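Local coordinates for DPS family dna-binding stress response protein (Thermosynechococcus elongatus, PDB 2C41) that probably binds and oxidises iron as a Dps-family member of the ferritin-like class, and may bind DNA, protecting the cell under stress, at residues 10-22 / 62-74. Residues are numbered along the deposited sequence; the frame is centred on the assembly and turned at random.
Sequences QVLTTLKREQANA and LAERSLMLDGQPV
In the antiparallel pair formed by the first two long helices of a ferritin-like four-helix bundle, L62 enters as a knob among L15, E18, Q19 and A22 of helix 6-35. Its CD1 lies 3.6 Å from the backbone O of E18, while CD2 meets CD2 of L15. The axes of helix 10-22 and helix 62-68 approach to 8.9 Å, their directions 159° apart. One turn on along helix 41-68, R65, its guanidinium held by T128 and D125, sets CG against CD1 and CD2 of L15. The L15 and L69 side chains cross at about a right angle, CD1 to CD1 3.5 Å. Helix 41-68 ends in a Schellman motif, D70 as C-prime residue, with G71 N bonded to S66 O and D70 N to L67 O; L69 N reaches S66 O from the opposite face. The chain then folds back over K16. With chi3 and chi4 bent (-140° and -33°), K16 brings NZ to 2.7 Å from Q72 O, nearly in line with the carbonyl. NZ also donates to two waters; one links it to L12 O and S66 OG, the other to Q72 N. A methionine in place of K16 would probably leave Q72 O without its ammonium donor and both waters short of a partner. At the root of the K16 side chain, CG2 of V74 packs 3.6 Å from CB of K16.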
ATOM      1  N   GLN C  10     -31.876  -1.920  31.041  1.00 20.90           N
ATOM      2  CA  GLN C  10     -30.864  -2.859  31.521  1.00 20.80           C
ATOM      3  C   GLN C  10     -29.725  -3.034  30.519  1.00 19.56           C
ATOM      4  O   GLN C  10     -28.565  -3.102  30.912  1.00 18.97           O
ATOM      5  CB  GLN C  10     -31.484  -4.220  31.846  1.00 20.46           C
ATOM      6  CG  GLN C  10     -32.323  -4.206  33.122  1.00 22.72           C
ATOM      7  CD  GLN C  10     -32.958  -5.552  33.420  1.00 23.21           C
ATOM      8  OE1 GLN C  10     -32.289  -6.584  33.411  1.00 26.19           O
ATOM      9  NE2 GLN C  10     -34.256  -5.542  33.697  1.00 26.49           N
ATOM     10  N   VAL C  11     -30.053  -3.108  29.229  1.00 18.28           N
ATOM     11  CA  VAL C  11     -29.010  -3.211  28.198  1.00 17.19           C
ATOM     12  C   VAL C  11     -28.050  -2.014  28.276  1.00 16.68           C
ATOM     13  O   VAL C  11     -26.824  -2.181  28.244  1.00 15.85           O
ATOM     14  CB  VAL C  11     -29.602  -3.341  26.776  1.00 17.14           C
ATOM     15  CG1 VAL C  11     -28.519  -3.127  25.723  1.00 16.93           C
ATOM     16  CG2 VAL C  11     -30.234  -4.704  26.590  1.00 16.06           C
ATOM     17  N   LEU C  12     -28.606  -0.811  28.381  1.00 16.09           N
ATOM     18  CA  LEU C  12     -27.786   0.394  28.485  1.00 16.08           C
ATOM     19  C   LEU C  12     -26.869   0.343  29.703  1.00 15.96           C
ATOM     20  O   LEU C  12     -25.693   0.713  29.620  1.00 15.75           O
ATOM     21  CB  LEU C  12     -28.660   1.649  28.504  1.00 15.99           C
ATOM     22  CG  LEU C  12     -29.333   1.952  27.164  1.00 16.69           C
ATOM     23  CD1 LEU C  12     -30.346   3.092  27.317  1.00 17.68           C
ATOM     24  CD2 LEU C  12     -28.287   2.284  26.106  1.00 16.79           C
ATOM     25  N   THR C  13     -27.396  -0.155  30.821  1.00 15.70           N
ATOM     26  CA  THR C  13     -26.594  -0.326  32.036  1.00 15.83           C
ATOM     27  C   THR C  13     -25.402  -1.258  31.761  1.00 15.29           C
ATOM     28  O   THR C  13     -24.279  -0.949  32.154  1.00 15.13           O
ATOM     29  CB  THR C  13     -27.474  -0.835  33.209  1.00 15.89           C
ATOM     30  OG1 THR C  13     -28.451   0.165  33.522  1.00 16.37           O
ATOM     31  CG2 THR C  13     -26.640  -1.149  34.443  1.00 17.35           C
ATOM     32  N   THR C  14     -25.643  -2.364  31.053  1.00 14.87           N
ATOM     33  CA  THR C  14     -24.558  -3.298  30.728  1.00 14.42           C
ATOM     34  C   THR C  14     -23.492  -2.626  29.865  1.00 14.43           C
ATOM     35  O   THR C  14     -22.301  -2.840  30.083  1.00 13.95           O
ATOM     36  CB  THR C  14     -25.028  -4.602  30.037  1.00 14.57           C
ATOM     37  OG1 THR C  14     -25.336  -4.360  28.652  1.00 14.00           O
ATOM     38  CG2 THR C  14     -26.230  -5.226  30.774  1.00 14.00           C
ATOM     39  N   LEU C  15     -23.913  -1.806  28.905  1.00 13.80           N
ATOM     40  CA  LEU C  15     -22.945  -1.171  27.993  1.00 13.95           C
ATOM     41  C   LEU C  15     -22.032  -0.202  28.739  1.00 14.07           C
ATOM     42  O   LEU C  15     -20.847  -0.121  28.452  1.00 13.89           O
ATOM     43  CB  LEU C  15     -23.636  -0.468  26.821  1.00 14.04           C
ATOM     44  CG  LEU C  15     -24.239  -1.417  25.778  1.00 13.50           C
ATOM     45  CD1 LEU C  15     -25.331  -0.734  24.959  1.00 13.85           C
ATOM     46  CD2 LEU C  15     -23.139  -2.037  24.865  1.00 13.62           C
ATOM     47  N   LYS C  16     -22.588   0.524  29.702  1.00 14.04           N
ATOM     48  CA  LYS C  16     -21.778   1.453  30.492  1.00 14.41           C
ATOM     49  C   LYS C  16     -20.718   0.700  31.295  1.00 14.23           C
ATOM     50  O   LYS C  16     -19.544   1.091  31.310  1.00 14.07           O
ATOM     51  CB  LYS C  16     -22.659   2.309  31.410  1.00 14.68           C
ATOM     52  CG  LYS C  16     -23.535   3.298  30.660  1.00 16.40           C
ATOM     53  CD  LYS C  16     -23.811   4.511  31.539  1.00 20.45           C
ATOM     54  CE  LYS C  16     -25.233   5.037  31.437  1.00 22.82           C
ATOM     55  NZ  LYS C  16     -25.936   4.926  30.124  1.00 22.34           N
ATOM     56  N   ARG C  17     -21.133  -0.383  31.954  1.00 13.95           N
ATOM     57  CA  ARG C  17     -20.210  -1.217  32.720  1.00 13.73           C
ATOM     58  C   ARG C  17     -19.133  -1.816  31.813  1.00 13.46           C
ATOM     59  O   ARG C  17     -17.944  -1.776  32.141  1.00 13.27           O
ATOM     60  CB  ARG C  17     -20.964  -2.331  33.459  1.00 13.23           C
ATOM     61  CG  ARG C  17     -20.045  -3.329  34.191  1.00 13.10           C
ATOM     62  CD  ARG C  17     -20.824  -4.279  35.135  1.00 13.40           C
ATOM     63  NE  ARG C  17     -22.156  -4.630  34.632  1.00 13.93           N
ATOM     64  CZ  ARG C  17     -22.404  -5.439  33.599  1.00 15.43           C
ATOM     65  NH1 ARG C  17     -21.409  -6.004  32.923  1.00 12.65           N
ATOM     66  NH2 ARG C  17     -23.663  -5.680  33.239  1.00 13.87           N
ATOM     67  N   GLU C  18     -19.566  -2.367  30.679  1.00 13.27           N
ATOM     68  CA  GLU C  18     -18.659  -2.997  29.736  1.00 13.20           C
ATOM     69  C   GLU C  18     -17.669  -1.976  29.161  1.00 13.25           C
ATOM     70  O   GLU C  18     -16.464  -2.248  29.065  1.00 12.89           O
ATOM     71  CB  GLU C  18     -19.453  -3.703  28.634  1.00 13.49           C
ATOM     72  CG  GLU C  18     -20.253  -4.925  29.135  1.00 13.05           C
ATOM     73  CD  GLU C  18     -19.432  -6.209  29.202  1.00 15.00           C
ATOM     74  OE1 GLU C  18     -18.209  -6.173  28.925  1.00 15.38           O
ATOM     75  OE2 GLU C  18     -20.016  -7.270  29.527  1.00 14.06           O
ATOM     76  N   GLN C  19     -18.180  -0.799  28.807  1.00 12.87           N
ATOM     77  CA  GLN C  19     -17.333   0.271  28.266  1.00 13.02           C
ATOM     78  C   GLN C  19     -16.288   0.692  29.297  1.00 12.82           C
ATOM     79  O   GLN C  19     -15.107   0.803  28.981  1.00 12.21           O
ATOM     80  CB  GLN C  19     -18.172   1.484  27.870  1.00 13.27           C
ATOM     81  CG  GLN C  19     -17.326   2.673  27.405  1.00 13.24           C
ATOM     82  CD  GLN C  19     -18.017   4.005  27.591  1.00 14.45           C
ATOM     83  OE1 GLN C  19     -17.376   5.058  27.544  1.00 15.75           O
ATOM     84  NE2 GLN C  19     -19.318   3.973  27.808  1.00 12.25           N
ATOM     85  N   ALA C  20     -16.743   0.920  30.529  1.00 12.76           N
ATOM     86  CA  ALA C  20     -15.856   1.284  31.636  1.00 12.84           C
ATOM     87  C   ALA C  20     -14.784   0.218  31.857  1.00 12.84           C
ATOM     88  O   ALA C  20     -13.615   0.557  32.049  1.00 12.96           O
ATOM     89  CB  ALA C  20     -16.669   1.516  32.932  1.00 12.27           C
ATOM     90  N   ASN C  21     -15.185  -1.057  31.799  1.00 12.87           N
ATOM     91  CA  ASN C  21     -14.245  -2.176  31.908  1.00 12.91           C
ATOM     92  C   ASN C  21     -13.191  -2.168  30.804  1.00 12.86           C
ATOM     93  O   ASN C  21     -12.023  -2.452  31.060  1.00 12.76           O
ATOM     94  CB  ASN C  21     -14.958  -3.534  31.940  1.00 12.75           C
ATOM     95  CG  ASN C  21     -15.643  -3.813  33.273  1.00 13.12           C
ATOM     96  OD1 ASN C  21     -16.468  -4.728  33.380  1.00 15.32           O
ATOM     97  ND2 ASN C  21     -15.304  -3.040  34.290  1.00 10.21           N
ATOM     98  N   ALA C  22     -13.603  -1.831  29.583  1.00 12.61           N
ATOM     99  CA  ALA C  22     -12.663  -1.754  28.461  1.00 12.73           C
ATOM    100  C   ALA C  22     -11.606  -0.672  28.714  1.00 12.75           C
ATOM    101  O   ALA C  22     -10.414  -0.875  28.453  1.00 12.71           O
ATOM    102  CB  ALA C  22     -13.399  -1.496  27.161  1.00 12.68           C
ATOM    103  N   LEU C  62     -18.233  -0.014  22.262  1.00 13.51           N
ATOM    104  CA  LEU C  62     -19.156  -0.121  23.392  1.00 13.62           C
ATOM    105  C   LEU C  62     -19.799   1.221  23.735  1.00 13.87           C
ATOM    106  O   LEU C  62     -20.986   1.283  24.076  1.00 14.41           O
ATOM    107  CB  LEU C  62     -18.437  -0.703  24.611  1.00 13.16           C
ATOM    108  CG  LEU C  62     -18.034  -2.177  24.476  1.00 12.56           C
ATOM    109  CD1 LEU C  62     -16.928  -2.523  25.497  1.00 13.07           C
ATOM    110  CD2 LEU C  62     -19.258  -3.083  24.630  1.00 12.91           C
ATOM    111  N   ALA C  63     -19.019   2.294  23.624  1.00 13.85           N
ATOM    112  CA  ALA C  63     -19.528   3.633  23.892  1.00 13.65           C
ATOM    113  C   ALA C  63     -20.563   4.042  22.856  1.00 13.58           C
ATOM    114  O   ALA C  63     -21.660   4.476  23.199  1.00 13.54           O
ATOM    115  CB  ALA C  63     -18.387   4.638  23.931  1.00 14.18           C
ATOM    116  N   GLU C  64     -20.227   3.873  21.581  1.00 13.60           N
ATOM    117  CA  GLU C  64     -21.144   4.296  20.524  1.00 13.79           C
ATOM    118  C   GLU C  64     -22.390   3.411  20.425  1.00 13.78           C
ATOM    119  O   GLU C  64     -23.444   3.869  19.970  1.00 13.87           O
ATOM    120  CB  GLU C  64     -20.404   4.467  19.196  1.00 13.45           C
ATOM    121  CG  GLU C  64     -19.273   5.505  19.330  1.00 13.91           C
ATOM    122  CD  GLU C  64     -18.920   6.201  18.043  1.00 15.90           C
ATOM    123  OE1 GLU C  64     -19.060   5.590  16.953  1.00 16.72           O
ATOM    124  OE2 GLU C  64     -18.487   7.368  18.138  1.00 16.44           O
ATOM    125  N   ARG C  65     -22.290   2.165  20.896  1.00 13.40           N
ATOM    126  CA  ARG C  65     -23.476   1.304  20.967  1.00 13.55           C
ATOM    127  C   ARG C  65     -24.568   1.954  21.826  1.00 13.70           C
ATOM    128  O   ARG C  65     -25.745   1.927  21.460  1.00 13.48           O
ATOM    129  CB  ARG C  65     -23.134  -0.099  21.484  1.00 13.50           C
ATOM    130  CG  ARG C  65     -24.290  -1.115  21.327  1.00 13.61           C
ATOM    131  CD  ARG C  65     -24.543  -1.500  19.851  1.00 13.39           C
ATOM    132  NE  ARG C  65     -25.837  -2.176  19.686  1.00 13.87           N
ATOM    133  CZ  ARG C  65     -26.534  -2.200  18.551  1.00 14.55           C
ATOM    134  NH1 ARG C  65     -27.712  -2.821  18.502  1.00 13.51           N
ATOM    135  NH2 ARG C  65     -26.060  -1.603  17.461  1.00 11.59           N
ATOM    136  N   SER C  66     -24.169   2.562  22.946  1.00 13.60           N
ATOM    137  CA  SER C  66     -25.120   3.288  23.799  1.00 14.22           C
ATOM    138  C   SER C  66     -25.831   4.404  23.032  1.00 14.63           C
ATOM    139  O   SER C  66     -27.051   4.565  23.145  1.00 14.61           O
ATOM    140  CB  SER C  66     -24.429   3.848  25.038  1.00 14.24           C
ATOM    141  OG  SER C  66     -24.053   2.803  25.916  1.00 15.21           O
ATOM    142  N   LEU C  67     -25.067   5.176  22.262  1.00 14.87           N
ATOM    143  CA  LEU C  67     -25.632   6.247  21.432  1.00 15.62           C
ATOM    144  C   LEU C  67     -26.607   5.719  20.381  1.00 15.79           C
ATOM    145  O   LEU C  67     -27.639   6.337  20.121  1.00 15.39           O
ATOM    146  CB  LEU C  67     -24.526   7.040  20.731  1.00 15.74           C
ATOM    147  CG  LEU C  67     -23.674   8.109  21.435  1.00 18.15           C
ATOM    148  CD1 LEU C  67     -24.423   8.921  22.482  1.00 18.41           C
ATOM    149  CD2 LEU C  67     -22.432   7.517  22.010  1.00 20.39           C
ATOM    150  N   MET C  68     -26.281   4.568  19.788  1.00 15.72           N
ATOM    151  CA  MET C  68     -27.136   3.958  18.767  1.00 16.94           C
ATOM    152  C   MET C  68     -28.463   3.450  19.333  1.00 16.44           C
ATOM    153  O   MET C  68     -29.425   3.211  18.582  1.00 16.66           O
ATOM    154  CB  MET C  68     -26.391   2.833  18.053  1.00 16.89           C
ATOM    155  CG  MET C  68     -25.250   3.337  17.202  1.00 18.53           C
ATOM    156  SD  MET C  68     -24.265   1.987  16.519  1.00 21.94           S
ATOM    157  CE  MET C  68     -22.658   2.624  16.891  1.00 21.88           C
ATOM    158  N   LEU C  69     -28.493   3.293  20.653  1.00 15.95           N
ATOM    159  CA  LEU C  69     -29.686   2.845  21.378  1.00 16.04           C
ATOM    160  C   LEU C  69     -30.391   4.020  22.065  1.00 16.29           C
ATOM    161  O   LEU C  69     -31.216   3.824  22.963  1.00 16.19           O
ATOM    162  CB  LEU C  69     -29.304   1.767  22.395  1.00 15.61           C
ATOM    163  CG  LEU C  69     -28.713   0.472  21.826  1.00 16.02           C
ATOM    164  CD1 LEU C  69     -28.219  -0.439  22.954  1.00 15.69           C
ATOM    165  CD2 LEU C  69     -29.704  -0.262  20.947  1.00 15.59           C
ATOM    166  N   ASP C  70     -30.053   5.236  21.630  1.00 16.52           N
ATOM    167  CA  ASP C  70     -30.654   6.477  22.145  1.00 17.11           C
ATOM    168  C   ASP C  70     -30.322   6.739  23.618  1.00 17.59           C
ATOM    169  O   ASP C  70     -31.052   7.453  24.318  1.00 17.96           O
ATOM    170  CB  ASP C  70     -32.175   6.502  21.902  1.00 17.22           C
ATOM    171  CG  ASP C  70     -32.528   6.509  20.430  1.00 17.69           C
ATOM    172  OD1 ASP C  70     -33.705   6.255  20.103  1.00 18.12           O
ATOM    173  OD2 ASP C  70     -31.634   6.773  19.601  1.00 16.20           O
ATOM    174  N   GLY C  71     -29.213   6.164  24.077  1.00 17.46           N
ATOM    175  CA  GLY C  71     -28.705   6.427  25.420  1.00 17.85           C
ATOM    176  C   GLY C  71     -27.420   7.225  25.364  1.00 18.01           C
ATOM    177  O   GLY C  71     -27.097   7.831  24.339  1.00 18.16           O
ATOM    178  N   GLN C  72     -26.694   7.234  26.477  1.00 17.87           N
ATOM    179  CA  GLN C  72     -25.393   7.886  26.542  1.00 18.24           C
ATOM    180  C   GLN C  72     -24.359   6.933  27.129  1.00 17.65           C
ATOM    181  O   GLN C  72     -24.668   6.172  28.057  1.00 17.35           O
ATOM    182  CB  GLN C  72     -25.466   9.124  27.433  1.00 18.55           C
ATOM    183  CG  GLN C  72     -26.254  10.290  26.834  1.00 22.10           C
ATOM    184  CD  GLN C  72     -25.971  11.596  27.542  1.00 24.69           C
ATOM    185  OE1 GLN C  72     -26.180  12.673  26.990  1.00 27.86           O
ATOM    186  NE2 GLN C  72     -25.486  11.508  28.771  1.00 27.02           N
ATOM    187  N   PRO C  73     -23.116   7.003  26.631  1.00 16.98           N
ATOM    188  CA  PRO C  73     -22.062   6.188  27.214  1.00 16.81           C
ATOM    189  C   PRO C  73     -21.544   6.821  28.505  1.00 16.38           C
ATOM    190  O   PRO C  73     -21.921   7.943  28.839  1.00 16.24           O
ATOM    191  CB  PRO C  73     -20.965   6.236  26.148  1.00 16.44           C
ATOM    192  CG  PRO C  73     -21.127   7.591  25.532  1.00 16.46           C
ATOM    193  CD  PRO C  73     -22.610   7.863  25.540  1.00 16.92           C
ATOM    194  N   VAL C  74     -20.694   6.102  29.230  1.00 16.30           N
ATOM    195  CA  VAL C  74     -19.890   6.731  30.266  1.00 16.16           C
ATOM    196  C   VAL C  74     -18.999   7.718  29.511  1.00 16.26           C
ATOM    197  O   VAL C  74     -18.525   7.407  28.414  1.00 16.40           O
ATOM    198  CB  VAL C  74     -19.036   5.705  31.036  1.00 16.16           C
ATOM    199  CG1 VAL C  74     -18.252   6.390  32.148  1.00 15.95           C
ATOM    200  CG2 VAL C  74     -19.933   4.593  31.625  1.00 15.23           C
TER
HETATM  201  O   HOH W   1     -25.646   2.968  28.128  1.00 17.84           O
HETATM  202  O   HOH W   2     -28.063   6.746  29.124  1.00 25.79           O